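Local coordinates for protein telomerase reverse transcriptase (Candida tropicalis MYA-3404, PDB 6ZD1) that probably extends chromosome ends by reverse-transcribing a template within the telomerase RNA into telomeric DNA repeats, at residues G119-L124 with L171-V176; A178-T183 with Y195-I200; V182-N187 with S598-D603; D189-F194 with Y593-S598; G232-I237 with C444-K449. One frame throughout, in Å; residues are numbered along the deposited sequence.

Interaction 1: residues G119-L124 with L171-V176; sequences GANERL and LVKNIV
Ala120 and Lys173 mark the closest backbone approach, with their CA atoms 5.7 Å apart. Segment 119-124 has no regular secondary structure. Segment 171-176 is a continuous piece of helix 158-179. Gly119, with positive phi (72°), is the C-prime residue of a Schellman motif that ends the preceding helix. Its bonds run from Ala120 N to Phe115 O and from Gly119 N to Leu116 O. Ala120 also has a positive phi, and its CB is directed at helix 158-179.

Lys173 provides the polar link. Its CG lies anti to the backbone N (chi1 177°), and the chain then bends at chi3 and chi4. Lys173 NZ donates to Ala120 O at 2.5 Å and lies in the plane of that carbonyl. The C=O...N angle is 150°. Lys173 CE also lies close to the same oxygen. Asn121 OD1 is a looser neighbour, 3.7 Å from Lys173 NZ. The apolar part is a single pair, Ala120 CB against Val176 CG2 at 4.2 Å.

The contact joins the loop after helix 104-117 to helix 158-179. Phe115 of helix 104-117 touches Ala120 and Val172, and Leu116 touches Val176. Met90 of helix 79-93 packs against Val172 within the region assigned to telomerase RNA binding.

Interaction 2: residues A178-T183 with Y195-I200; sequences AFWYVT and YFTHSI
Tyr181 and Phe196 form the hydrogen-bonded pair of this short antiparallel contact. Tyr181 N donates to Phe196 O at 2.6 Å, and Phe196 N returns a bond to Tyr181 O at 3.0 Å. His198 N adds a bond to Phe179 O (3.2 Å), at the end of helix 158-179. Tyr195 OH is hydrogen-bonded to Leu116 O, and His198 NE2 to Arg177 O.

Two CA-H...O contacts supplement these bonds, from Thr197 CA to Phe179 O and from Trp180 CA to Phe196 O.

The edge of Tyr195 points at the face of the Trp180 five-membered ring (edge-to-face), with planes 85° and centroids 5.4 Å apart. Tyr195 CG lies anti to the carbonyl carbon (chi1 -65°). Tyr195 CB lies over that indole ring in a CH-pi contact, 3.8 Å from its centroid. Phe179 CB lies on the opposite indole face.

Among apolar contacts, Val182 CG2 meets Tyr195 CD2 at 3.5 Å, and the two side chains run side by side.

The His198 ring places one face over Trp180 C, and His198 CD2 approaches Ala178 O at 3.3 Å.

Strands 180-184 and 193-197 make a beta hairpin, entered from helix 158-179 and left through helix 198-216.

Interaction 3: residues V182-N187 with S598-D603; sequences VTESSN and SEFLLD
Glu184 reaches from the end of strand 180-184 to Ser598 CB, Glu599 N and the Phe600 ring. Its CB starts toward that loop. CG sits between the backbone N and the carbonyl carbon (chi1 67°), and the chain is extended beyond it. Glu184 CD comes within 3.7 Å of Ser598 CB and also nears Phe600 CE2. At the tip the two oxygens have different surroundings. Glu184 OE1 lies beside Ser598, 3.7 Å from Ser598 CB. Glu184 OE2 accepts a weak bond from Glu599 N at 3.3 Å. That bond is bent, with an N-H...O angle of 130°. Glu184 OE2 also lies 3.0 Å from Phe600 CD2. It approaches this ring obliquely, and the carboxylate and ring planes are 69° apart.

Ser598 CB lies over one face of the Phe600 ring, offset toward the rim. Phe600 also makes a cation-pi contact with Arg190. Glu599 OE1 is 5.4 Å from Glu184 OE2; if both carboxylates are charged, they would repel each other mildly. Ser185 O is a more distant neighbour of Phe600 CE2.

This is a loop-to-strand junction. It joins the beta hairpin of the region assigned to RNA binding to the connection between helices 582-596 and 609-637, far along the chain.

Interaction 4: residues D189-F194 with Y593-S598; sequences DRSKLF and YCSNLS
Ser191 faces the end of helix 582-596 with its hydroxyl directed at Ser595 O. Its OG lies anti to its own carbonyl carbon (chi1 -63°). From there Ser191 OG donates a weak hydrogen bond to Ser595 O at 3.2 Å. The same carbonyl oxygen takes a CA-H...O contact from Ser191 CA. Ser595 OG lies 3.4 Å from Ser191 CB. Asn596 OD1 lies 2.6 Å from Ser191 OG, but the angle is poor for a hydrogen bond. Asn596 ND2 is hydrogen-bonded to Phe592 O, one turn back in the helix.

A second polar link lies at Ser598, beyond the helix. Ser598 OG points at the backbone of Arg190 and donates a weak bond to Arg190 O at 3.0 Å.

Ser191 and Asn596 have the closest CA atoms, 5.1 Å apart. Leu597, just after the helix, is the centre of an inverse gamma turn. Here the hairpin loop before strand 193-197 docks on a helix C-terminus.

Interaction 5: residues G232-I237 with C444-K449; sequences GKIKLI and CLVKNK
Gly232 O accepts the backbone bond from Leu445 N at 2.8 Å. The donor lies nearly along the C=O axis, at a C=O...N angle of 168°. Cys444 CA makes a CA-H...O contact with Gly232 O at 3.1 Å, and Leu445 CD1 lies 3.3 Å from Gly232 O. Lys233 and Leu445 pair in parallel. The strands diverge, with 59° between their directions.

Ile234 carries the side-chain contact. Its CG1 lies anti to the carbonyl carbon (chi1 -61°), and CD1 extends to the neighbouring strand. Ile234 CD1 touches Cys444 SG at 3.5 Å and Val446 CG1 at 3.6 Å. Ile234 and Val446 run side by side in the same direction. Ile209 of helix 198-216 also packs on Ile234.

Strands 231-237 and 443-446 are neighbours in a mixed sheet of the reverse transcriptase region. The join thus rests on one backbone bond and on apolar packing of Ile234 against Cys444 and Val446.

Overall arrangement
Interactions 1 to 4 gather round the hairpin of strands 180-184 and 193-197. Interaction 1 lies on helix 158-179, which runs into the hairpin of interaction 2; their centres are about 13 Å apart. Interactions 3 and 4 are about 7 Å apart between centres and share Ser598. They tie the hairpin and its loop to residues more than 390 positions later. Interaction 5 belongs to another sheet, in the reverse transcriptase range. It touches the hairpin through Lys235, Leu236 and Ile237. Along the chain, interaction 1 closes before 2 opens, 2 and 4 cross, and 5 lies within the spans of 3 and 4. The hairpin thus meets both the reverse transcriptase region and the C-terminal helices.

Interaction 1: residues G119-L124 with L171-V176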
# COMPACT_ATOMS: atom_id res chain seq x y z
N GLY A 119 13.04 -6.35 -0.96
CA GLY A 119 12.41 -7.63 -1.23
C GLY A 119 12.61 -8.16 -2.63
O GLY A 119 11.92 -9.11 -3.02
N ALA A 120 13.54 -7.58 -3.39
CA ALA A 120 13.76 -7.93 -4.80
C ALA A 120 12.47 -7.81 -5.62
O ALA A 120 12.29 -8.51 -6.61
CB ALA A 120 14.35 -9.34 -4.94
N ASN A 121 11.58 -6.90 -5.21
CA ASN A 121 10.29 -6.75 -5.85
C ASN A 121 10.04 -5.34 -6.38
O ASN A 121 8.99 -5.09 -6.97
CB ASN A 121 9.16 -7.14 -4.89
CG ASN A 121 7.87 -7.48 -5.60
OD1 ASN A 121 7.88 -7.93 -6.75
ND2 ASN A 121 6.74 -7.26 -4.93
N GLU A 122 10.98 -4.41 -6.18
CA GLU A 122 10.86 -3.06 -6.69
C GLU A 122 11.65 -2.89 -7.98
O GLU A 122 12.51 -3.71 -8.32
CB GLU A 122 11.33 -2.04 -5.65
CG GLU A 122 10.27 -1.65 -4.63
CD GLU A 122 9.23 -0.68 -5.19
OE1 GLU A 122 8.34 -0.26 -4.43
OE2 GLU A 122 9.31 -0.35 -6.39
N ARG A 123 11.33 -1.83 -8.71
CA ARG A 123 11.94 -1.60 -10.02
C ARG A 123 13.42 -1.29 -9.88
O ARG A 123 13.84 -0.51 -9.03
CB ARG A 123 11.23 -0.45 -10.74
CG ARG A 123 11.56 -0.35 -12.22
CD ARG A 123 10.76 0.75 -12.90
NE ARG A 123 10.53 0.45 -14.31
CZ ARG A 123 9.49 -0.25 -14.76
NH1 ARG A 123 8.59 -0.71 -13.91
NH2 ARG A 123 9.36 -0.48 -16.06
N LEU A 124 14.22 -1.91 -10.75
CA LEU A 124 15.66 -1.70 -10.75
C LEU A 124 15.99 -0.47 -11.59
O LEU A 124 15.43 -0.26 -12.67
CB LEU A 124 16.39 -2.92 -11.31
CG LEU A 124 17.88 -2.97 -11.00
CD1 LEU A 124 18.08 -3.34 -9.54
CD2 LEU A 124 18.61 -3.94 -11.92
N LEU A 171 18.34 -13.80 -12.03
CA LEU A 171 19.08 -14.61 -11.07
C LEU A 171 18.66 -14.29 -9.63
O LEU A 171 18.16 -15.16 -8.92
CB LEU A 171 20.58 -14.41 -11.25
CG LEU A 171 21.17 -15.07 -12.49
CD1 LEU A 171 22.67 -14.88 -12.54
CD2 LEU A 171 20.82 -16.54 -12.47
N VAL A 172 18.85 -13.04 -9.21
CA VAL A 172 18.62 -12.70 -7.80
C VAL A 172 17.17 -12.91 -7.42
O VAL A 172 16.86 -13.52 -6.39
CB VAL A 172 19.07 -11.25 -7.52
CG1 VAL A 172 18.73 -10.86 -6.09
CG2 VAL A 172 20.57 -11.10 -7.78
N LYS A 173 16.24 -12.48 -8.28
CA LYS A 173 14.83 -12.55 -7.93
C LYS A 173 14.35 -14.00 -7.87
O LYS A 173 13.61 -14.37 -6.94
CB LYS A 173 13.99 -11.75 -8.93
CG LYS A 173 12.49 -11.82 -8.69
CD LYS A 173 11.73 -11.15 -9.82
CE LYS A 173 11.69 -9.65 -9.64
NZ LYS A 173 10.81 -9.29 -8.49
N ASN A 174 14.76 -14.84 -8.82
CA ASN A 174 14.32 -16.23 -8.80
C ASN A 174 14.89 -16.98 -7.60
O ASN A 174 14.22 -17.87 -7.06
CB ASN A 174 14.70 -16.93 -10.10
CG ASN A 174 13.90 -16.43 -11.28
OD1 ASN A 174 12.87 -15.78 -11.10
ND2 ASN A 174 14.37 -16.74 -12.48
N ILE A 175 16.11 -16.64 -7.18
CA ILE A 175 16.66 -17.24 -5.97
C ILE A 175 15.77 -16.93 -4.78
O ILE A 175 15.44 -17.83 -3.98
CB ILE A 175 18.10 -16.75 -5.75
CG1 ILE A 175 19.02 -17.32 -6.82
CG2 ILE A 175 18.58 -17.11 -4.35
CD1 ILE A 175 20.34 -16.60 -6.94
N VAL A 176 15.33 -15.68 -4.66
CA VAL A 176 14.42 -15.30 -3.58
C VAL A 176 13.11 -16.06 -3.71
O VAL A 176 12.58 -16.60 -2.73
CB VAL A 176 14.18 -13.78 -3.58
CG1 VAL A 176 13.12 -13.42 -2.56
CG2 VAL A 176 15.48 -13.04 -3.30

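Interaction 2: residues A178-T183 with Y195-I200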
# COMPACT_ATOMS: atom_id res chain seq x y z
N ALA A 178 12.70 -18.86 -5.12
CA ALA A 178 12.94 -20.29 -4.95
C ALA A 178 12.85 -20.70 -3.49
O ALA A 178 12.37 -21.80 -3.18
CB ALA A 178 14.30 -20.66 -5.54
N PHE A 179 13.32 -19.85 -2.58
CA PHE A 179 13.46 -20.24 -1.18
C PHE A 179 12.46 -19.59 -0.24
O PHE A 179 12.09 -20.20 0.76
CB PHE A 179 14.88 -19.94 -0.69
CG PHE A 179 15.94 -20.79 -1.33
CD1 PHE A 179 16.14 -22.10 -0.91
CD2 PHE A 179 16.74 -20.29 -2.34
CE1 PHE A 179 17.11 -22.89 -1.50
CE2 PHE A 179 17.71 -21.08 -2.93
CZ PHE A 179 17.90 -22.38 -2.51
N TRP A 180 12.01 -18.36 -0.52
CA TRP A 180 11.23 -17.62 0.45
C TRP A 180 9.94 -17.07 -0.15
O TRP A 180 9.86 -16.75 -1.34
CB TRP A 180 12.02 -16.44 1.03
CG TRP A 180 13.29 -16.82 1.76
CD1 TRP A 180 13.39 -17.25 3.06
CD2 TRP A 180 14.62 -16.75 1.25
NE1 TRP A 180 14.72 -17.47 3.37
CE2 TRP A 180 15.49 -17.17 2.28
CE3 TRP A 180 15.17 -16.39 0.02
CZ2 TRP A 180 16.87 -17.24 2.11
CZ3 TRP A 180 16.55 -16.46 -0.15
CH2 TRP A 180 17.38 -16.88 0.90
N TYR A 181 8.93 -16.94 0.71
CA TYR A 181 7.78 -16.09 0.46
C TYR A 181 8.04 -14.78 1.19
O TYR A 181 8.41 -14.79 2.37
CB TYR A 181 6.49 -16.75 0.97
CG TYR A 181 5.26 -15.88 0.84
CD1 TYR A 181 4.49 -15.90 -0.31
CD2 TYR A 181 4.87 -15.03 1.87
CE1 TYR A 181 3.36 -15.11 -0.44
CE2 TYR A 181 3.75 -14.24 1.76
CZ TYR A 181 3.00 -14.28 0.60
OH TYR A 181 1.88 -13.48 0.49
N VAL A 182 7.87 -13.66 0.49
CA VAL A 182 8.20 -12.34 1.03
C VAL A 182 6.93 -11.52 1.15
O VAL A 182 6.24 -11.28 0.15
CB VAL A 182 9.24 -11.62 0.16
CG1 VAL A 182 9.69 -10.34 0.83
CG2 VAL A 182 10.43 -12.53 -0.12
N THR A 183 6.64 -11.07 2.36
CA THR A 183 5.50 -10.21 2.65
C THR A 183 5.95 -9.10 3.58
O THR A 183 6.76 -9.32 4.48
CB THR A 183 4.34 -11.00 3.28
OG1 THR A 183 3.34 -10.09 3.76
CG2 THR A 183 4.85 -11.85 4.44
N TYR A 195 11.24 -12.62 5.17
CA TYR A 195 11.44 -13.80 4.34
C TYR A 195 11.07 -15.03 5.15
O TYR A 195 11.75 -15.38 6.12
CB TYR A 195 12.89 -13.87 3.86
CG TYR A 195 13.30 -12.74 2.94
CD1 TYR A 195 13.53 -11.46 3.42
CD2 TYR A 195 13.46 -12.96 1.58
CE1 TYR A 195 13.91 -10.43 2.57
CE2 TYR A 195 13.84 -11.94 0.73
CZ TYR A 195 14.06 -10.68 1.22
OH TYR A 195 14.43 -9.67 0.36
N PHE A 196 9.97 -15.68 4.76
CA PHE A 196 9.58 -16.98 5.30
C PHE A 196 9.89 -18.04 4.26
O PHE A 196 9.49 -17.90 3.09
CB PHE A 196 8.09 -17.01 5.65
CG PHE A 196 7.69 -16.03 6.72
CD1 PHE A 196 7.67 -16.42 8.05
CD2 PHE A 196 7.33 -14.73 6.40
CE1 PHE A 196 7.30 -15.54 9.04
CE2 PHE A 196 6.96 -13.84 7.38
CZ PHE A 196 6.94 -14.24 8.71
N THR A 197 10.61 -19.08 4.66
CA THR A 197 10.83 -20.21 3.77
C THR A 197 9.49 -20.84 3.40
O THR A 197 8.56 -20.88 4.21
CB THR A 197 11.75 -21.25 4.41
OG1 THR A 197 11.08 -21.86 5.52
CG2 THR A 197 13.04 -20.61 4.90
N HIS A 198 9.40 -21.34 2.16
CA HIS A 198 8.13 -21.88 1.68
C HIS A 198 7.62 -22.99 2.59
O HIS A 198 6.41 -23.09 2.83
CB HIS A 198 8.28 -22.41 0.25
CG HIS A 198 8.51 -21.34 -0.78
ND1 HIS A 198 7.62 -20.31 -1.00
CD2 HIS A 198 9.53 -21.14 -1.65
CE1 HIS A 198 8.08 -19.52 -1.96
NE2 HIS A 198 9.23 -20.01 -2.37
N SER A 199 8.53 -23.81 3.13
CA SER A 199 8.11 -24.91 3.99
C SER A 199 7.45 -24.40 5.27
O SER A 199 6.41 -24.92 5.69
CB SER A 199 9.30 -25.82 4.31
OG SER A 199 10.41 -25.08 4.77
N ILE A 200 8.03 -23.38 5.90
CA ILE A 200 7.46 -22.90 7.15
C ILE A 200 6.31 -21.93 6.89
O ILE A 200 5.39 -21.82 7.71
CB ILE A 200 8.54 -22.26 8.04
CG1 ILE A 200 8.10 -22.27 9.50
CG2 ILE A 200 8.84 -20.84 7.60
CD1 ILE A 200 7.81 -23.66 10.04

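Interaction 3: residues V182-N187 with S598-D603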
# COMPACT_ATOMS: atom_id res chain seq x y z
N VAL A 182 7.87 -13.66 0.49
CA VAL A 182 8.20 -12.34 1.03
C VAL A 182 6.93 -11.52 1.15
O VAL A 182 6.24 -11.28 0.15
CB VAL A 182 9.24 -11.62 0.16
CG1 VAL A 182 9.69 -10.34 0.83
CG2 VAL A 182 10.43 -12.53 -0.12
N THR A 183 6.64 -11.07 2.36
CA THR A 183 5.50 -10.21 2.65
C THR A 183 5.95 -9.10 3.58
O THR A 183 6.76 -9.32 4.48
CB THR A 183 4.34 -11.00 3.28
OG1 THR A 183 3.34 -10.09 3.76
CG2 THR A 183 4.85 -11.85 4.44
N GLU A 184 5.43 -7.89 3.37
CA GLU A 184 5.65 -6.81 4.32
C GLU A 184 4.67 -6.95 5.48
O GLU A 184 3.50 -7.28 5.28
CB GLU A 184 5.51 -5.44 3.65
CG GLU A 184 4.12 -5.10 3.16
CD GLU A 184 4.11 -3.87 2.27
OE1 GLU A 184 5.12 -3.62 1.58
OE2 GLU A 184 3.08 -3.16 2.25
N SER A 185 5.17 -6.74 6.69
CA SER A 185 4.33 -6.84 7.87
C SER A 185 3.39 -5.65 7.99
O SER A 185 3.70 -4.54 7.56
CB SER A 185 5.18 -6.94 9.14
OG SER A 185 4.36 -6.96 10.30
N SER A 186 2.22 -5.91 8.57
CA SER A 186 1.39 -4.84 9.11
C SER A 186 1.91 -4.55 10.51
O SER A 186 1.67 -5.31 11.46
CB SER A 186 -0.08 -5.25 9.13
OG SER A 186 -0.28 -6.38 9.96
N ASN A 187 2.63 -3.44 10.64
CA ASN A 187 3.38 -3.09 11.85
C ASN A 187 3.31 -1.58 12.02
O ASN A 187 2.53 -0.89 11.34
CB ASN A 187 4.82 -3.62 11.74
CG ASN A 187 5.54 -3.65 13.07
OD1 ASN A 187 6.19 -2.68 13.46
ND2 ASN A 187 5.43 -4.77 13.78
N SER A 598 5.06 1.58 1.02
CA SER A 598 4.46 0.26 1.04
C SER A 598 3.14 0.24 0.26
O SER A 598 2.51 1.27 0.03
CB SER A 598 4.22 -0.19 2.48
OG SER A 598 5.41 -0.11 3.24
N GLU A 599 2.74 -0.97 -0.14
CA GLU A 599 1.56 -1.11 -0.98
C GLU A 599 0.27 -0.72 -0.26
O GLU A 599 -0.63 -0.15 -0.88
CB GLU A 599 1.44 -2.56 -1.48
CG GLU A 599 2.54 -2.99 -2.43
CD GLU A 599 2.41 -4.44 -2.87
OE1 GLU A 599 1.41 -5.10 -2.50
OE2 GLU A 599 3.31 -4.93 -3.58
N PHE A 600 0.18 -0.98 1.05
CA PHE A 600 -1.07 -0.74 1.76
C PHE A 600 -1.40 0.75 1.87
O PHE A 600 -2.57 1.09 2.07
CB PHE A 600 -1.02 -1.35 3.16
CG PHE A 600 0.21 -0.99 3.93
CD1 PHE A 600 0.40 0.30 4.39
CD2 PHE A 600 1.18 -1.93 4.19
CE1 PHE A 600 1.54 0.64 5.07
CE2 PHE A 600 2.31 -1.60 4.88
CZ PHE A 600 2.49 -0.30 5.31
N LEU A 601 -0.40 1.63 1.75
CA LEU A 601 -0.65 3.06 1.80
C LEU A 601 -0.98 3.64 0.44
O LEU A 601 -1.21 4.84 0.33
CB LEU A 601 0.54 3.78 2.42
CG LEU A 601 0.53 3.68 3.95
CD1 LEU A 601 1.52 4.63 4.58
CD2 LEU A 601 -0.88 3.89 4.51
N LEU A 602 -1.00 2.81 -0.60
CA LEU A 602 -1.56 3.17 -1.89
C LEU A 602 -2.83 2.40 -2.18
O LEU A 602 -3.42 2.58 -3.25
CB LEU A 602 -0.52 2.93 -2.99
CG LEU A 602 0.86 3.51 -2.70
CD1 LEU A 602 1.84 3.15 -3.80
CD2 LEU A 602 0.78 5.01 -2.52
N ASP A 603 -3.28 1.56 -1.24
CA ASP A 603 -4.45 0.70 -1.42
C ASP A 603 -5.71 1.55 -1.31
O ASP A 603 -6.02 2.08 -0.24
CB ASP A 603 -4.42 -0.42 -0.38
CG ASP A 603 -5.57 -1.41 -0.54
OD1 ASP A 603 -6.73 -1.05 -0.26
OD2 ASP A 603 -5.31 -2.57 -0.93

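Interaction 4: residues D189-F194 with Y593-S598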
# COMPACT_ATOMS: atom_id res chain seq x y z
N ASP A 189 6.43 0.11 12.04
CA ASP A 189 7.54 0.34 11.11
C ASP A 189 7.43 -0.70 10.00
O ASP A 189 7.90 -1.83 10.14
CB ASP A 189 8.88 0.26 11.83
CG ASP A 189 10.05 0.60 10.92
OD1 ASP A 189 9.82 1.01 9.76
OD2 ASP A 189 11.21 0.45 11.36
N ARG A 190 6.80 -0.30 8.89
CA ARG A 190 6.51 -1.22 7.80
C ARG A 190 7.46 -1.04 6.62
O ARG A 190 7.09 -1.29 5.47
CB ARG A 190 5.06 -1.05 7.36
CG ARG A 190 4.08 -1.45 8.46
CD ARG A 190 2.78 -0.67 8.38
NE ARG A 190 1.68 -1.35 9.05
CZ ARG A 190 0.41 -1.32 8.64
NH1 ARG A 190 0.07 -0.63 7.56
NH2 ARG A 190 -0.52 -1.98 9.32
N SER A 191 8.70 -0.62 6.89
CA SER A 191 9.81 -0.84 5.98
C SER A 191 10.38 -2.24 6.13
O SER A 191 11.30 -2.62 5.39
CB SER A 191 10.94 0.18 6.22
OG SER A 191 10.52 1.51 5.97
N LYS A 192 9.84 -3.01 7.08
CA LYS A 192 10.32 -4.35 7.38
C LYS A 192 9.70 -5.35 6.42
O LYS A 192 8.48 -5.54 6.41
CB LYS A 192 9.97 -4.72 8.82
CG LYS A 192 11.08 -4.46 9.83
CD LYS A 192 11.32 -2.98 10.06
CE LYS A 192 12.39 -2.75 11.12
NZ LYS A 192 12.70 -1.31 11.30
N LEU A 193 10.55 -5.97 5.61
CA LEU A 193 10.14 -7.08 4.76
C LEU A 193 10.65 -8.36 5.39
O LEU A 193 11.73 -8.39 5.99
CB LEU A 193 10.69 -6.93 3.34
CG LEU A 193 9.89 -5.96 2.48
CD1 LEU A 193 10.65 -5.60 1.24
CD2 LEU A 193 8.55 -6.57 2.12
N PHE A 194 9.86 -9.42 5.28
CA PHE A 194 10.14 -10.65 6.01
C PHE A 194 10.16 -11.84 5.08
O PHE A 194 9.24 -12.03 4.28
CB PHE A 194 9.12 -10.83 7.13
CG PHE A 194 9.23 -9.78 8.18
CD1 PHE A 194 8.18 -8.92 8.45
CD2 PHE A 194 10.41 -9.62 8.88
CE1 PHE A 194 8.30 -7.94 9.42
CE2 PHE A 194 10.54 -8.65 9.85
CZ PHE A 194 9.49 -7.81 10.12
N TYR A 593 13.00 6.10 0.01
CA TYR A 593 11.62 6.36 -0.42
C TYR A 593 10.91 5.06 -0.77
O TYR A 593 9.80 4.80 -0.29
CB TYR A 593 11.62 7.30 -1.62
CG TYR A 593 10.25 7.79 -2.02
CD1 TYR A 593 9.72 8.94 -1.46
CD2 TYR A 593 9.50 7.11 -2.97
CE1 TYR A 593 8.47 9.39 -1.81
CE2 TYR A 593 8.24 7.57 -3.34
CZ TYR A 593 7.73 8.71 -2.75
OH TYR A 593 6.48 9.18 -3.10
N CYS A 594 11.54 4.21 -1.59
CA CYS A 594 10.92 2.94 -1.94
C CYS A 594 10.78 2.02 -0.74
O CYS A 594 9.83 1.23 -0.67
CB CYS A 594 11.71 2.24 -3.04
SG CYS A 594 11.77 3.15 -4.59
N SER A 595 11.70 2.12 0.22
CA SER A 595 11.62 1.24 1.38
C SER A 595 10.42 1.57 2.25
O SER A 595 9.87 0.68 2.91
CB SER A 595 12.91 1.34 2.21
OG SER A 595 12.84 0.51 3.36
N ASN A 596 9.98 2.84 2.26
CA ASN A 596 8.85 3.24 3.08
C ASN A 596 7.56 3.37 2.30
O ASN A 596 6.51 3.58 2.91
CB ASN A 596 9.16 4.57 3.78
CG ASN A 596 10.29 4.45 4.78
OD1 ASN A 596 10.08 4.10 5.94
ND2 ASN A 596 11.51 4.73 4.33
N LEU A 597 7.60 3.23 0.97
CA LEU A 597 6.40 3.38 0.14
C LEU A 597 5.76 2.01 -0.02
O LEU A 597 5.87 1.35 -1.06
CB LEU A 597 6.75 4.01 -1.20
CG LEU A 597 5.56 4.35 -2.10
CD1 LEU A 597 4.80 5.55 -1.55
CD2 LEU A 597 6.01 4.58 -3.53
N SER A 598 5.06 1.58 1.02
CA SER A 598 4.46 0.26 1.04
C SER A 598 3.14 0.24 0.26
O SER A 598 2.51 1.27 0.03
CB SER A 598 4.22 -0.19 2.48
OG SER A 598 5.41 -0.11 3.24

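Interaction 5: residues G232-I237 with C444-K449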
# COMPACT_ATOMS: atom_id res chain seq x y z
N GLY A 232 -12.09 -14.69 -4.72
CA GLY A 232 -10.82 -14.15 -4.30
C GLY A 232 -9.96 -15.23 -3.69
O GLY A 232 -10.45 -16.28 -3.26
N LYS A 233 -8.65 -14.97 -3.66
CA LYS A 233 -7.70 -15.87 -3.03
C LYS A 233 -7.17 -15.21 -1.76
O LYS A 233 -6.91 -14.01 -1.72
CB LYS A 233 -6.54 -16.21 -3.97
CG LYS A 233 -5.69 -17.38 -3.49
CD LYS A 233 -5.05 -18.14 -4.65
CE LYS A 233 -4.08 -17.26 -5.43
NZ LYS A 233 -3.44 -18.00 -6.55
N ILE A 234 -7.03 -16.02 -0.71
CA ILE A 234 -6.66 -15.51 0.60
C ILE A 234 -5.18 -15.17 0.64
O ILE A 234 -4.33 -16.00 0.29
CB ILE A 234 -7.01 -16.53 1.69
CG1 ILE A 234 -8.51 -16.80 1.70
CG2 ILE A 234 -6.56 -16.03 3.05
CD1 ILE A 234 -8.94 -17.75 2.78
N LYS A 235 -4.87 -13.95 1.07
CA LYS A 235 -3.51 -13.49 1.32
C LYS A 235 -3.37 -13.18 2.80
O LYS A 235 -4.26 -12.58 3.40
CB LYS A 235 -3.18 -12.26 0.47
CG LYS A 235 -1.70 -12.08 0.19
CD LYS A 235 -1.45 -10.97 -0.82
CE LYS A 235 -1.20 -9.64 -0.13
NZ LYS A 235 0.11 -9.63 0.59
N LEU A 236 -2.25 -13.60 3.39
CA LEU A 236 -2.01 -13.43 4.82
C LEU A 236 -0.88 -12.44 5.06
O LEU A 236 0.07 -12.36 4.28
CB LEU A 236 -1.68 -14.77 5.48
CG LEU A 236 -2.83 -15.78 5.48
CD1 LEU A 236 -2.42 -17.08 6.16
CD2 LEU A 236 -4.07 -15.19 6.15
N ILE A 237 -1.02 -11.66 6.13
CA ILE A 237 -0.07 -10.61 6.52
C ILE A 237 0.24 -10.76 8.00
O ILE A 237 -0.69 -10.87 8.81
CB ILE A 237 -0.62 -9.21 6.21
CG1 ILE A 237 -0.88 -9.08 4.71
CG2 ILE A 237 0.34 -8.13 6.67
CD1 ILE A 237 -1.69 -7.87 4.35
N CYS A 444 -14.08 -16.94 -1.21
CA CYS A 444 -12.63 -17.05 -1.22
C CYS A 444 -12.21 -18.50 -1.43
O CYS A 444 -12.96 -19.43 -1.10
CB CYS A 444 -12.00 -16.52 0.08
SG CYS A 444 -12.18 -17.58 1.52
N LEU A 445 -11.03 -18.67 -2.00
CA LEU A 445 -10.44 -19.98 -2.23
C LEU A 445 -9.39 -20.25 -1.15
O LEU A 445 -8.60 -19.36 -0.82
CB LEU A 445 -9.80 -20.07 -3.61
CG LEU A 445 -10.73 -20.19 -4.82
CD1 LEU A 445 -11.39 -18.86 -5.17
CD2 LEU A 445 -9.97 -20.74 -6.01
N VAL A 446 -9.41 -21.45 -0.60
CA VAL A 446 -8.44 -21.86 0.41
C VAL A 446 -7.69 -23.08 -0.11
O VAL A 446 -8.28 -23.96 -0.75
CB VAL A 446 -9.10 -22.14 1.78
CG1 VAL A 446 -10.12 -21.06 2.11
CG2 VAL A 446 -9.74 -23.52 1.82
N LYS A 447 -6.38 -23.11 0.13
CA LYS A 447 -5.60 -24.29 -0.19
C LYS A 447 -6.06 -25.44 0.70
O LYS A 447 -6.26 -25.27 1.90
CB LYS A 447 -4.11 -24.01 0.00
CG LYS A 447 -3.23 -24.47 -1.15
CD LYS A 447 -1.87 -23.78 -1.10
CE LYS A 447 -0.94 -24.28 -2.19
NZ LYS A 447 0.39 -23.61 -2.14
N ASN A 448 -6.22 -26.62 0.10
CA ASN A 448 -6.92 -27.70 0.77
C ASN A 448 -6.00 -28.69 1.47
O ASN A 448 -6.44 -29.36 2.42
CB ASN A 448 -7.80 -28.46 -0.23
CG ASN A 448 -9.03 -29.07 0.42
OD1 ASN A 448 -9.04 -29.34 1.62
ND2 ASN A 448 -10.07 -29.29 -0.37
N LYS A 449 -4.74 -28.79 1.04
CA LYS A 449 -3.73 -29.73 1.51
C LYS A 449 -4.00 -31.14 1.00
O LYS A 449 -3.19 -32.04 1.23
CB LYS A 449 -3.58 -29.76 3.04
CG LYS A 449 -3.23 -28.42 3.68
CD LYS A 449 -1.86 -27.91 3.22
CE LYS A 449 -0.76 -28.90 3.58
NZ LYS A 449 -0.76 -29.23 5.03